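Local coordinates for aminopeptidase, putative (Trypanosoma brucei brucei, PDB 5NSM), which probably removes N-terminal residues, leucine among them, from peptides, as a two-metal leucyl aminopeptidase of the M17 family with two manganese ions bound, at residues A[292-297]-A[369-374]; A[211-216]-A[311-316]. All blocks are in the same frame, centred on the assembly; numbering follows the deposited sequence.

Overall arrangement
Both contacts lie in the catalytic domain of the M17 family, their centres about 15 Å apart, and both reach the same manganese ion of chain O. Their segments alternate along the chain: 211-216 of contact 2, 292-297 of contact 1, 311-316 of contact 2, then 369-374 of contact 1. Contact 1 brings strand 293-294, which pairs parallel with strand 334-344 in the sheet of the catalytic domain, against the loop before helix 374-387 and carries most of the dinuclear site. Contact 2 sets the end of helix 196-214 against the turn that starts helix 314-328. Asp-312 of that turn joins Asp-294 and Glu-373 on the shared metal, so the second contact backs onto the first.

Contact 1: residues A[292-297]-A[369-374]; sequences VYDCGG and NTDAEG. With MN (manganese (II) ion), chain N; MN (manganese (II) ion), chain O; BCT (bicarbonate ion), chain M.
Asp-294 and Glu-373 face each other across the dinuclear metal centre of an M17 leucyl aminopeptidase, where two manganese ions hold together the end of strand 293-294 and the loop before helix 374-387. The two carboxylates come from opposite directions with their planes 74° apart, and each bridges both ions in its own way. Asp-294 uses one oxygen: OD2 lies 2.0 Å from the manganese of chain N and also binds that of chain O. Glu-373 divides its pair, OE2 going to the chain N ion and OE1, at 1.8 Å, to the chain O ion; its side chain, bent about the CB-CG bond, lets the two oxygens span the pair of ions. Asp-371 chelates the chain N ion through backbone O at 1.9 Å and OD1 at 2.0 Å. Lys-289 NZ, Asp-312 OD2 and water 1 are the other ligands of the chain O ion. The metal charge probably offsets the repulsion among these close-set carboxylate oxygens, while Lys-301 forms a salt bridge with Asp-371 OD2 and Asn-344 donates to Asp-294 OD1.

Beside the metals one hydrogen bond joins the two segments: Thr-370 OG1 donates to Gly-296 O (2.7 Å) in the carbonyl plane, and also bonds to Ala-299 N. With chi1 58° that hydroxyl sits between the backbone N and carbonyl carbon of its own residue, turned to segment 292-297. Residues 369-372 form a type I turn, reinforced by an Asx turn in which Asp-371 N donates to Asn-369 OD1 at 2.8 Å. At the start of helix 374-387 a bicarbonate ion, probably from the crystallisation liquor, is bonded to Arg-375 NE; its O1 accepts from Gly-374 N at 2.7 Å, with an N-H...O angle of 142°.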
loop_
_atom_site.group_PDB
_atom_site.type_symbol
_atom_site.label_atom_id
_atom_site.label_comp_id
_atom_site.label_asym_id
_atom_site.label_seq_id
_atom_site.Cartn_x
_atom_site.Cartn_y
_atom_site.Cartn_z
ATOM N N VAL A 292 10.092 25.427 7.976
ATOM C CA VAL A 292 11.518 25.097 8.064
ATOM C C VAL A 292 11.793 23.590 7.874
ATOM O O VAL A 292 12.817 23.166 7.342
ATOM C CB VAL A 292 11.963 25.739 9.383
ATOM C CG1 VAL A 292 12.822 24.863 10.196
ATOM C CG2 VAL A 292 12.619 27.080 9.080
ATOM N N TYR A 293 10.838 22.806 8.330
ATOM C CA TYR A 293 10.755 21.378 8.007
ATOM C C TYR A 293 9.315 20.875 8.204
ATOM O O TYR A 293 8.686 21.194 9.198
ATOM C CB TYR A 293 11.711 20.561 8.863
ATOM C CG TYR A 293 11.929 19.133 8.417
ATOM C CD1 TYR A 293 12.642 18.837 7.262
ATOM C CD2 TYR A 293 11.432 18.071 9.154
ATOM C CE1 TYR A 293 12.847 17.524 6.852
ATOM C CE2 TYR A 293 11.656 16.748 8.760
ATOM C CZ TYR A 293 12.360 16.484 7.608
ATOM O OH TYR A 293 12.578 15.194 7.209
ATOM N N ASP A 294 8.820 20.150 7.200
ATOM C CA ASP A 294 7.424 19.627 7.128
ATOM C C ASP A 294 7.529 18.129 7.266
ATOM O O ASP A 294 7.710 17.426 6.282
ATOM C CB ASP A 294 6.711 20.032 5.789
ATOM C CG ASP A 294 5.180 19.847 5.805
ATOM O OD1 ASP A 294 4.720 19.323 6.830
ATOM O OD2 ASP A 294 4.417 20.222 4.809
ATOM N N CYS A 295 7.502 17.639 8.492
ATOM C CA CYS A 295 7.452 16.165 8.707
ATOM C C CYS A 295 6.027 15.615 8.491
ATOM O O CYS A 295 5.823 14.423 8.387
ATOM C CB CYS A 295 7.989 15.750 10.082
ATOM S SG CYS A 295 6.820 15.740 11.453
ATOM N N GLY A 296 5.070 16.524 8.424
ATOM C CA GLY A 296 3.652 16.189 8.287
ATOM C C GLY A 296 2.842 16.320 9.574
ATOM O O GLY A 296 1.606 16.327 9.559
ATOM N N GLY A 297 3.552 16.439 10.683
ATOM C CA GLY A 297 2.936 16.392 12.015
ATOM C C GLY A 297 2.423 14.987 12.290
ATOM O O GLY A 297 2.981 14.004 11.810
ATOM N N ASN A 369 -6.293 17.183 8.422
ATOM C CA ASN A 369 -4.967 16.656 8.131
ATOM C C ASN A 369 -3.890 17.678 8.482
ATOM O O ASN A 369 -3.808 18.723 7.896
ATOM C CB ASN A 369 -4.884 16.253 6.659
ATOM C CG ASN A 369 -3.641 15.460 6.318
ATOM O OD1 ASN A 369 -2.529 15.854 6.629
ATOM N ND2 ASN A 369 -3.843 14.285 5.722
ATOM N N THR A 370 -3.039 17.314 9.417
ATOM C CA THR A 370 -1.987 18.197 9.938
ATOM C C THR A 370 -0.892 18.511 8.932
ATOM O O THR A 370 -0.095 19.401 9.151
ATOM C CB THR A 370 -1.290 17.603 11.170
ATOM O OG1 THR A 370 -0.715 16.326 10.860
ATOM C CG2 THR A 370 -2.272 17.465 12.308
ATOM N N ASP A 371 -0.846 17.742 7.858
ATOM C CA ASP A 371 0.162 17.900 6.793
ATOM C C ASP A 371 -0.209 18.953 5.737
ATOM O O ASP A 371 0.639 19.321 4.893
ATOM C CB ASP A 371 0.470 16.602 6.080
ATOM C CG ASP A 371 1.740 16.682 5.269
ATOM O OD1 ASP A 371 2.514 17.706 5.358
ATOM O OD2 ASP A 371 1.992 15.706 4.557
ATOM N N ALA A 372 -1.438 19.428 5.859
ATOM C CA ALA A 372 -1.944 20.659 5.201
ATOM C C ALA A 372 -1.807 21.864 6.155
ATOM O O ALA A 372 -2.746 22.576 6.466
ATOM C CB ALA A 372 -3.385 20.486 4.775
ATOM N N GLU A 373 -0.576 22.070 6.559
ATOM C CA GLU A 373 -0.166 23.078 7.572
ATOM C C GLU A 373 0.086 24.483 6.980
ATOM O O GLU A 373 -0.019 25.471 7.648
ATOM C CB GLU A 373 1.105 22.589 8.277
ATOM C CG GLU A 373 2.446 22.820 7.573
ATOM C CD GLU A 373 2.730 22.027 6.289
ATOM O OE1 GLU A 373 3.586 22.542 5.470
ATOM O OE2 GLU A 373 2.221 20.861 6.135
ATOM N N GLY A 374 0.489 24.505 5.723
ATOM C CA GLY A 374 0.940 25.717 5.064
ATOM C C GLY A 374 -0.165 26.732 4.903
ATOM O O GLY A 374 -0.004 27.911 5.206
HETATM MN MN MN N . 2.564 19.562 4.745
HETATM MN MN MN O . 4.263 21.986 3.875
HETATM C C BCT M . -0.681 22.944 2.874
HETATM O O1 BCT M . 0.424 23.012 3.500
HETATM O O2 BCT M . -1.626 23.708 3.095
HETATM O O3 BCT M . -0.893 22.040 1.939
HETATM O O HOH W 1 4.771 21.156 2.071
#

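Contact 2: residues A[211-216]-A[311-316]; sequences RLVDAP and HDMGGA. With MN (manganese (II) ion), chain O.
Val-213, near the C-terminal end of helix 196-214, packs between His-311 and Met-313 at the turn leading into helix 314-328, the C-terminal turn of one helix packing on the N-terminal start of another inside the M17 catalytic domain. The valine and histidine side chains cross at about a right angle. CG1 of Val-213 lies 3.5 Å from His-311 CD2, while the backbone O of Val-213 meets that same CD2 in the plane of the ring, at its edge, 3.4 Å away. Val-213 places CG1 anti to its backbone N (chi1 178°); the other methyl, CG2, rests 3.9 Å from CA of Gly-314, the first residue of the second helix.

Met-313 occupies the N-cap position and runs obliquely to Val-213. Bends at chi2 and chi3 fold its thioether back, bringing CE 3.8 Å from Leu-212 CB and 3.5 Å from Leu-212 O. SD meanwhile approaches Val-213 CA, so methyl and sulfur lie against the backbone of Leu-212 and Val-213. Leu-220 and Phe-225 also pack on Met-313, extending this apolar layer towards helix 222-236.

Asp-312 points away from helix 196-214 and binds the chain O manganese through OD2, with OD1 accepting from Thr-401 OG1; the turn thus packs on helix 196-214 through His-311 and Met-313 and holds the metal through Asp-312. The ring of Phe-501 meets His-311 with the planes about 35° apart. Water 2 bridges the segments at the ring edge, lying 2.9 Å from His-311 NE2 and donating to Asp-214 OD1 at 2.9 Å.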
loop_
_atom_site.group_PDB
_atom_site.type_symbol
_atom_site.label_atom_id
_atom_site.label_comp_id
_atom_site.label_asym_id
_atom_site.label_seq_id
_atom_site.Cartn_x
_atom_site.Cartn_y
_atom_site.Cartn_z
ATOM N N ARG A 211 20.730 29.476 -0.842
ATOM C CA ARG A 211 21.459 29.078 0.375
ATOM C C ARG A 211 20.505 28.683 1.503
ATOM O O ARG A 211 20.711 27.690 2.204
ATOM C CB ARG A 211 22.375 30.215 0.865
ATOM C CG ARG A 211 23.298 29.805 2.004
ATOM C CD ARG A 211 24.268 30.917 2.403
ATOM N NE ARG A 211 25.131 30.459 3.493
ATOM C CZ ARG A 211 26.145 29.611 3.365
ATOM N NH1 ARG A 211 26.503 29.147 2.169
ATOM N NH2 ARG A 211 26.792 29.207 4.450
ATOM N N LEU A 212 19.509 29.517 1.707
ATOM C CA LEU A 212 18.501 29.309 2.783
ATOM C C LEU A 212 17.686 28.042 2.537
ATOM O O LEU A 212 17.401 27.284 3.436
ATOM C CB LEU A 212 17.549 30.491 2.895
ATOM C CG LEU A 212 18.192 31.825 3.318
ATOM C CD1 LEU A 212 17.216 32.969 3.115
ATOM C CD2 LEU A 212 18.667 31.789 4.766
ATOM N N VAL A 213 17.378 27.803 1.286
ATOM C CA VAL A 213 16.590 26.638 0.887
ATOM C C VAL A 213 17.412 25.325 0.945
ATOM O O VAL A 213 16.930 24.291 1.395
ATOM C CB VAL A 213 15.916 26.873 -0.476
ATOM C CG1 VAL A 213 15.130 25.654 -0.947
ATOM C CG2 VAL A 213 14.966 28.049 -0.384
ATOM N N ASP A 214 18.635 25.389 0.454
ATOM C CA ASP A 214 19.566 24.236 0.461
ATOM C C ASP A 214 19.928 23.811 1.851
ATOM O O ASP A 214 20.168 22.649 2.111
ATOM C CB ASP A 214 20.896 24.566 -0.227
ATOM C CG ASP A 214 20.874 24.374 -1.733
ATOM O OD1 ASP A 214 20.125 23.520 -2.248
ATOM O OD2 ASP A 214 21.657 25.074 -2.414
ATOM N N ALA A 215 19.976 24.762 2.755
ATOM C CA ALA A 215 20.463 24.478 4.123
ATOM C C ALA A 215 19.590 23.433 4.823
ATOM O O ALA A 215 18.370 23.525 4.784
ATOM C CB ALA A 215 20.531 25.745 4.958
ATOM N N PRO A 216 20.227 22.473 5.504
ATOM C CA PRO A 216 19.455 21.496 6.240
ATOM C C PRO A 216 18.777 22.126 7.440
ATOM O O PRO A 216 19.250 23.136 7.951
ATOM C CB PRO A 216 20.506 20.483 6.660
ATOM C CG PRO A 216 21.733 21.301 6.842
ATOM C CD PRO A 216 21.669 22.294 5.728
ATOM N N HIS A 311 13.040 22.163 1.986
ATOM C CA HIS A 311 12.647 23.138 0.965
ATOM C C HIS A 311 11.307 23.811 1.246
ATOM O O HIS A 311 10.914 24.720 0.528
ATOM C CB HIS A 311 12.555 22.509 -0.426
ATOM C CG HIS A 311 13.836 21.947 -0.946
ATOM N ND1 HIS A 311 13.870 21.022 -1.960
ATOM C CD2 HIS A 311 15.124 22.154 -0.584
ATOM C CE1 HIS A 311 15.121 20.691 -2.210
ATOM N NE2 HIS A 311 15.905 21.363 -1.386
ATOM N N ASP A 312 10.616 23.379 2.299
ATOM C CA ASP A 312 9.232 23.860 2.582
ATOM C C ASP A 312 9.177 25.322 3.101
ATOM O O ASP A 312 8.131 25.842 3.414
ATOM C CB ASP A 312 8.455 22.909 3.534
ATOM C CG ASP A 312 6.988 22.786 3.172
ATOM O OD1 ASP A 312 6.671 22.976 1.981
ATOM O OD2 ASP A 312 6.110 22.483 4.042
ATOM N N MET A 313 10.339 25.948 3.190
ATOM C CA MET A 313 10.441 27.362 3.542
ATOM C C MET A 313 10.805 28.224 2.326
ATOM O O MET A 313 11.220 29.365 2.465
ATOM C CB MET A 313 11.390 27.579 4.730
ATOM C CG MET A 313 12.677 26.773 4.749
ATOM S SD MET A 313 13.664 26.985 3.277
ATOM C CE MET A 313 14.197 28.687 3.469
ATOM N N GLY A 314 10.696 27.640 1.145
ATOM C CA GLY A 314 11.126 28.288 -0.095
ATOM C C GLY A 314 10.350 29.560 -0.423
ATOM O O GLY A 314 10.862 30.459 -1.063
ATOM N N GLY A 315 9.107 29.594 -0.001
ATOM C CA GLY A 315 8.250 30.771 -0.169
ATOM C C GLY A 315 8.670 31.934 0.750
ATOM O O GLY A 315 8.658 33.083 0.340
ATOM N N ALA A 316 9.023 31.616 1.992
ATOM C CA ALA A 316 9.550 32.613 2.938
ATOM C C ALA A 316 10.935 33.146 2.490
ATOM O O ALA A 316 11.217 34.323 2.586
ATOM C CB ALA A 316 9.654 32.048 4.326
HETATM MN MN MN O . 4.263 21.986 3.875
HETATM O O HOH W 2 18.834 21.068 -1.435
HETATM O O HOH W 1 4.771 21.156 2.071
#